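Local coordinates for hypothetical protein, GDSL-like Lipase/Acylhydrolase family protein (Bacteroides uniformis, PDB 4M8K) that is uncharacterised but probably acts as a GDSL-type lipase or acylhydrolase, cleaving ester bonds, at residues 22-27 / 75-80. Residues are numbered along the deposited sequence; the frame is centred on the assembly and turned at random.
Sequences KVSILG and QLERNN
With its CG beside the backbone N (chi1 -62°) and the chain bent at chi2 and chi3, Lys-22 crosses Glu-77 at a slant, whose CG stands anti to the backbone N (chi1 173°) before its own chain bends at chi2. Lys-22 NZ lies 3.8 Å from Glu-77 OE1, a long salt bridge, while OE2 takes the backbone N-H of Thr-111. Nearer the backbone, Lys-22 CG packs 3.6 Å from Gln-75 OE1, the two chains side by side; the amide's NE2 is hydrogen-bonded to Gln-20. Replacing Lys-22 by alanine would probably leave Glu-77 OE1 without this positive charge and Gln-75 OE1 without its neighbouring methylenes. Along the backbones, the two strands pair in parallel, but the register slips by one residue at Glu-77, a beta bulge. Its N-H reaches Val-23 O at 2.7 Å, arriving from above the carbonyl plane, and Arg-78 N makes a weak bond to Ser-24 OG, 3.1 Å away, an oxygen also bonded to Leu-109 O. Regular pairing resumes where Ile-25 N meets Arg-78 O at 2.9 Å. On the face bearing Val-23, Ile-25 CD1 touches Leu-76 CD1 at 4.0 Å, and helix 64-71 covers both residues through Trp-65 and Ile-69. The long connection from strand 22-27 to edge strand 75-81 carries this helix, a beta-alpha-beta crossover in the parallel sheet of the alpha/beta fold common to GDSL hydrolases.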
# COMPACT_ATOMS: atom_id res chain seq x y z
N LYS A 22 -8.44 12.18 7.73
CA LYS A 22 -7.67 12.24 6.50
C LYS A 22 -6.90 10.93 6.32
O LYS A 22 -6.19 10.43 7.23
CB LYS A 22 -6.70 13.44 6.52
CG LYS A 22 -7.37 14.78 6.61
CD LYS A 22 -6.51 15.77 7.39
CE LYS A 22 -5.43 16.37 6.54
NZ LYS A 22 -4.85 17.54 7.25
N VAL A 23 -7.11 10.38 5.14
CA VAL A 23 -6.54 9.09 4.72
C VAL A 23 -5.49 9.33 3.64
O VAL A 23 -5.75 9.95 2.58
CB VAL A 23 -7.64 8.11 4.21
CG1 VAL A 23 -7.04 6.83 3.71
CG2 VAL A 23 -8.66 7.77 5.30
N SER A 24 -4.31 8.80 3.90
CA SER A 24 -3.29 8.70 2.89
C SER A 24 -2.98 7.23 2.58
O SER A 24 -3.14 6.34 3.44
CB SER A 24 -2.05 9.44 3.36
OG SER A 24 -2.15 10.86 3.26
N ILE A 25 -2.53 6.98 1.35
CA ILE A 25 -2.20 5.63 0.85
C ILE A 25 -0.74 5.64 0.38
O ILE A 25 -0.34 6.58 -0.30
CB ILE A 25 -3.13 5.27 -0.31
CG1 ILE A 25 -4.60 5.26 0.17
CG2 ILE A 25 -2.80 3.89 -0.90
CD1 ILE A 25 -5.52 5.93 -0.81
N LEU A 26 0.01 4.60 0.76
CA LEU A 26 1.35 4.30 0.24
C LEU A 26 1.21 2.96 -0.47
O LEU A 26 1.05 1.92 0.18
CB LEU A 26 2.36 4.25 1.36
CG LEU A 26 3.81 4.07 0.96
CD1 LEU A 26 4.27 5.25 0.17
CD2 LEU A 26 4.71 3.87 2.18
N GLY A 27 1.14 3.00 -1.80
CA GLY A 27 0.75 1.83 -2.60
C GLY A 27 1.53 1.60 -3.86
O GLY A 27 2.50 2.34 -4.22
N GLN A 75 -11.61 11.84 4.10
CA GLN A 75 -11.09 12.73 3.12
C GLN A 75 -9.77 12.15 2.60
O GLN A 75 -8.94 11.70 3.40
CB GLN A 75 -10.93 14.00 3.89
CG GLN A 75 -10.34 15.18 3.23
CD GLN A 75 -10.25 16.31 4.28
OE1 GLN A 75 -9.22 16.94 4.42
NE2 GLN A 75 -11.35 16.55 5.04
N LEU A 76 -9.51 12.23 1.28
CA LEU A 76 -8.23 11.79 0.74
C LEU A 76 -7.23 12.86 1.04
O LEU A 76 -7.49 14.02 0.75
CB LEU A 76 -8.28 11.60 -0.79
CG LEU A 76 -6.94 11.15 -1.39
CD1 LEU A 76 -6.53 9.78 -0.94
CD2 LEU A 76 -6.99 11.18 -2.93
N GLU A 77 -6.10 12.50 1.66
CA GLU A 77 -5.01 13.44 1.87
C GLU A 77 -4.03 13.23 0.70
O GLU A 77 -3.95 14.08 -0.21
CB GLU A 77 -4.39 13.23 3.23
CG GLU A 77 -3.14 14.02 3.53
CD GLU A 77 -3.40 15.49 3.84
OE1 GLU A 77 -4.58 15.92 3.80
OE2 GLU A 77 -2.43 16.23 4.12
N ARG A 78 -3.31 12.09 0.67
CA ARG A 78 -2.42 11.86 -0.44
C ARG A 78 -2.53 10.41 -0.85
O ARG A 78 -2.46 9.54 -0.02
CB ARG A 78 -0.95 12.12 -0.09
CG ARG A 78 -0.59 13.59 0.09
CD ARG A 78 -0.80 14.44 -1.18
NE ARG A 78 -0.21 15.75 -0.91
CZ ARG A 78 1.11 16.03 -0.99
NH1 ARG A 78 2.00 15.13 -1.40
NH2 ARG A 78 1.53 17.25 -0.67
N ASN A 79 -2.64 10.19 -2.16
CA ASN A 79 -2.47 8.85 -2.73
C ASN A 79 -1.09 8.71 -3.41
O ASN A 79 -0.93 8.94 -4.62
CB ASN A 79 -3.60 8.54 -3.72
CG ASN A 79 -3.55 7.09 -4.18
OD1 ASN A 79 -2.73 6.33 -3.70
ND2 ASN A 79 -4.35 6.76 -5.20
N ASN A 80 -0.11 8.35 -2.58
CA ASN A 80 1.24 8.08 -3.07
C ASN A 80 1.37 6.63 -3.46
O ASN A 80 1.88 5.80 -2.71
CB ASN A 80 2.28 8.46 -2.02
CG ASN A 80 3.67 8.58 -2.60
OD1 ASN A 80 4.00 7.92 -3.60
ND2 ASN A 80 4.48 9.43 -2.00